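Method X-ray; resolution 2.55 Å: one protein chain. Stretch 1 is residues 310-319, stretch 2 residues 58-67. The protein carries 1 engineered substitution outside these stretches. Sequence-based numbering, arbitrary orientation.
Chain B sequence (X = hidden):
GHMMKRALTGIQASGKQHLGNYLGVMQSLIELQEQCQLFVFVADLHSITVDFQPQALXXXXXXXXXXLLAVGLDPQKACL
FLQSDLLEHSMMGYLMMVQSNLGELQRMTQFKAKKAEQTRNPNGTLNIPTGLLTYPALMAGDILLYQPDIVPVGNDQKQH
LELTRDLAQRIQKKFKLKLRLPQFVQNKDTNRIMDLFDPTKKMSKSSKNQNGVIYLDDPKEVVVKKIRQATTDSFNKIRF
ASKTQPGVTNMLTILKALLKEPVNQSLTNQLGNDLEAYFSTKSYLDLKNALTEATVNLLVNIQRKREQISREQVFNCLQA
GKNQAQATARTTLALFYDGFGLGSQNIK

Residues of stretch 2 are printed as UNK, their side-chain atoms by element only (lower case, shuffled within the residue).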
# COMPACT_ATOMS: atom_id res chain seq x y z
N SER B 310 28.89 14.18 -7.79
CA SER B 310 28.14 15.42 -7.60
C SER B 310 26.62 15.28 -7.57
O SER B 310 26.06 14.31 -8.08
CB SER B 310 28.47 16.41 -8.71
OG SER B 310 27.79 16.06 -9.90
N ARG B 311 25.97 16.29 -7.00
CA ARG B 311 24.51 16.34 -6.89
C ARG B 311 23.85 16.11 -8.25
O ARG B 311 22.98 15.25 -8.39
CB ARG B 311 24.07 17.70 -6.32
CG ARG B 311 22.78 17.67 -5.52
CD ARG B 311 23.06 17.70 -4.03
NE ARG B 311 21.97 17.12 -3.25
CZ ARG B 311 21.93 17.07 -1.92
NH1 ARG B 311 20.89 16.51 -1.31
NH2 ARG B 311 22.92 17.58 -1.20
N GLU B 312 24.26 16.90 -9.25
CA GLU B 312 23.73 16.79 -10.61
C GLU B 312 23.86 15.36 -11.11
O GLU B 312 22.94 14.81 -11.72
CB GLU B 312 24.49 17.74 -11.56
CG GLU B 312 26.02 17.67 -11.43
CD GLU B 312 26.75 17.26 -12.72
OE1 GLU B 312 27.99 17.10 -12.68
OE2 GLU B 312 26.08 17.11 -13.77
N GLN B 313 25.02 14.76 -10.86
CA GLN B 313 25.29 13.39 -11.26
C GLN B 313 24.26 12.44 -10.66
O GLN B 313 23.77 11.54 -11.34
CB GLN B 313 26.70 12.99 -10.81
CG GLN B 313 27.77 13.41 -11.79
CD GLN B 313 29.17 13.08 -11.31
OE1 GLN B 313 29.42 11.98 -10.81
NE2 GLN B 313 30.09 14.01 -11.48
N VAL B 314 23.95 12.63 -9.39
CA VAL B 314 22.98 11.78 -8.73
C VAL B 314 21.62 11.94 -9.38
O VAL B 314 20.94 10.95 -9.68
CB VAL B 314 22.86 12.12 -7.23
CG1 VAL B 314 21.64 11.40 -6.62
CG2 VAL B 314 24.16 11.72 -6.52
N PHE B 315 21.23 13.19 -9.60
CA PHE B 315 19.95 13.49 -10.20
C PHE B 315 19.78 12.88 -11.59
O PHE B 315 18.78 12.23 -11.86
CB PHE B 315 19.74 15.01 -10.27
CG PHE B 315 18.42 15.40 -10.83
CD1 PHE B 315 17.25 15.16 -10.11
CD2 PHE B 315 18.32 15.94 -12.11
CE1 PHE B 315 16.00 15.46 -10.66
CE2 PHE B 315 17.07 16.24 -12.66
CZ PHE B 315 15.92 16.00 -11.94
N ASN B 316 20.76 13.09 -12.46
CA ASN B 316 20.68 12.55 -13.82
C ASN B 316 20.63 11.03 -13.80
O ASN B 316 19.91 10.38 -14.59
CB ASN B 316 21.88 13.02 -14.67
CG ASN B 316 22.03 14.53 -14.70
OD1 ASN B 316 21.04 15.26 -14.81
ND2 ASN B 316 23.27 15.01 -14.60
N CYS B 317 21.41 10.45 -12.89
CA CYS B 317 21.48 9.02 -12.73
C CYS B 317 20.11 8.46 -12.37
O CYS B 317 19.61 7.53 -13.03
CB CYS B 317 22.47 8.66 -11.63
SG CYS B 317 22.45 6.92 -11.22
N LEU B 318 19.52 9.03 -11.33
CA LEU B 318 18.21 8.58 -10.87
C LEU B 318 17.17 8.88 -11.94
O LEU B 318 16.23 8.11 -12.14
CB LEU B 318 17.86 9.29 -9.56
CG LEU B 318 18.71 8.83 -8.37
CD1 LEU B 318 18.46 9.74 -7.17
CD2 LEU B 318 18.39 7.35 -8.06
N GLN B 319 17.35 9.99 -12.64
CA GLN B 319 16.40 10.36 -13.68
C GLN B 319 16.38 9.31 -14.80
O GLN B 319 15.31 8.93 -15.28
CB GLN B 319 16.73 11.75 -14.21
CG GLN B 319 15.53 12.67 -14.23
CD GLN B 319 14.85 12.78 -12.88
OE1 GLN B 319 13.65 13.04 -12.79
NE2 GLN B 319 15.62 12.58 -11.82
N UNK B 58 15.95 12.63 2.51
CA UNK B 58 16.51 13.23 1.30
C UNK B 58 18.03 13.14 1.28
O UNK B 58 18.62 12.70 0.29
c UNK B 58 16.08 14.70 1.20
n UNK B 58 13.92 18.50 1.34
c UNK B 58 14.02 16.10 0.81
c UNK B 58 14.86 14.92 0.32
c UNK B 58 14.79 17.41 0.83
N UNK B 59 18.65 13.54 2.38
CA UNK B 59 20.10 13.51 2.47
C UNK B 59 20.65 12.10 2.28
O UNK B 59 21.62 11.89 1.54
n UNK B 59 23.98 14.07 2.52
c UNK B 59 20.56 14.08 3.82
c UNK B 59 22.08 14.11 4.03
o UNK B 59 22.41 15.64 2.20
c UNK B 59 22.84 14.67 2.83
N UNK B 60 20.01 11.13 2.93
CA UNK B 60 20.42 9.73 2.85
C UNK B 60 20.25 9.12 1.46
O UNK B 60 21.15 8.45 0.97
c UNK B 60 20.17 9.15 5.31
c UNK B 60 19.67 8.91 3.90
o UNK B 60 19.58 8.66 6.28
n UNK B 60 21.26 9.91 5.44
N UNK B 61 19.09 9.35 0.83
CA UNK B 61 18.85 8.82 -0.51
C UNK B 61 19.97 9.30 -1.43
O UNK B 61 20.50 8.55 -2.25
n UNK B 61 15.11 9.20 -0.59
o UNK B 61 16.46 7.68 0.38
c UNK B 61 17.49 9.29 -1.07
c UNK B 61 16.31 8.65 -0.36
N UNK B 62 20.34 10.57 -1.28
CA UNK B 62 21.41 11.16 -2.07
C UNK B 62 22.73 10.45 -1.71
O UNK B 62 23.47 10.01 -2.59
c UNK B 62 24.35 14.11 -3.83
c UNK B 62 21.49 12.66 -1.76
c UNK B 62 23.67 13.77 -1.16
c UNK B 62 22.80 13.31 -2.14
c UNK B 62 24.87 14.39 -1.50
c UNK B 62 23.15 13.48 -3.48
c UNK B 62 25.21 14.56 -2.83
N UNK B 63 23.01 10.35 -0.42
CA UNK B 63 24.24 9.71 0.03
C UNK B 63 24.40 8.25 -0.41
O UNK B 63 25.53 7.81 -0.67
o UNK B 63 24.20 11.55 3.17
c UNK B 63 24.65 11.20 2.06
o UNK B 63 25.36 11.95 1.34
c UNK B 63 24.34 9.80 1.56
N UNK B 64 23.30 7.51 -0.51
CA UNK B 64 23.39 6.12 -0.93
C UNK B 64 23.78 6.02 -2.40
O UNK B 64 24.62 5.20 -2.77
c UNK B 64 23.01 3.17 -0.01
c UNK B 64 22.06 5.39 -0.71
c UNK B 64 20.67 3.34 -0.80
c UNK B 64 22.06 3.88 -0.97
N UNK B 65 23.18 6.86 -3.25
CA UNK B 65 23.50 6.84 -4.66
C UNK B 65 24.97 7.12 -4.87
O UNK B 65 25.61 6.48 -5.71
c UNK B 65 21.21 7.49 -5.43
c UNK B 65 23.15 7.90 -6.90
c UNK B 65 22.67 7.87 -5.46
N UNK B 66 25.52 8.07 -4.12
CA UNK B 66 26.94 8.37 -4.25
C UNK B 66 27.80 7.18 -3.82
O UNK B 66 28.79 6.86 -4.46
n UNK B 66 27.78 12.85 0.13
c UNK B 66 27.30 9.60 -3.43
c UNK B 66 28.08 12.87 -1.16
n UNK B 66 27.40 12.12 -2.01
n UNK B 66 29.06 13.65 -1.60
c UNK B 66 26.93 10.92 -4.11
c UNK B 66 27.65 12.07 -3.45
N UNK B 67 27.41 6.51 -2.73
CA UNK B 67 28.16 5.35 -2.27
C UNK B 67 28.17 4.25 -3.33
O UNK B 67 29.22 3.67 -3.64
c UNK B 67 28.28 3.49 -0.58
c UNK B 67 27.57 4.78 -0.97
o UNK B 67 27.72 5.73 0.09

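Position 58 carries four carbons in a row ending in a nitrogen, an unbranched chain whose end leads away from stretch 1; it is Lys 58. Position 59 has three carbons, the third bearing one oxygen and one nitrogen. Its CA-to-CB bond points away, yet its end comes nearer, with its oxygen 3.9 Å from Arg 311 NH1, too far for a hydrogen bond. This is Gln 59.

Position 60 has two carbons, the second with one oxygen and one nitrogen, and is out of reach of stretch 1: Asn 60. Position 61 repeats this set of atoms, pointing sideways and making no contact: Asn 61.

At position 62 a single carbon leads into a ring of six carbons with no further atom. The ring lies flat under the guanidinium of Arg 311, planes at 1° and centres 3.8 Å apart, and one ring carbon is 3.6 Å from Val 314 CG2. The residue is Phe 62. Arg 311 CZ sits 3.8 Å from the centroid of the Phe 62 ring, a cation-pi arrangement.

Position 63 has two carbons, the second carrying two oxygens, a carboxylate that does not touch stretch 1: Asp 63. Position 64 has four carbons forked at the second and is out of reach: Leu 64.

Position 65 has one carbon carrying two more, branched at CB, and points toward stretch 1. One methyl carbon packs 3.8 Å from Val 314 CG1, while the other lies 3.9 Å from Leu 318 CD2. This is Val 65.

Position 66 runs through three carbons and a nitrogen to a carbon bearing two more nitrogens, a guanidinium. The second carbon of its chain rests 3.8 Å from Val 314 CG2. This is Arg 66, whose charged end turns back along its own helix, Arg 66 NH1 forming a salt bridge with Asp 63 OD1 at 2.9 Å. Position 67, one carbon carrying an oxygen and a carbon, does not reach stretch 1: Thr 67.

The two helices cross nearly at right angles, at 86°, with axes 9.9 Å apart, and the two stretches together bury 403 Å², both sides summed. No hydrogen bond links them. Val 314 fits among Phe 62, Val 65 and Arg 66, and Leu 318 extends the apolar packing against Val 65. Beside this packing, the flat stack of Arg 311 on Phe 62 brings a charged group into the contact through a ring face.

Stretch 2 (58-67) KQNNFDLVRT
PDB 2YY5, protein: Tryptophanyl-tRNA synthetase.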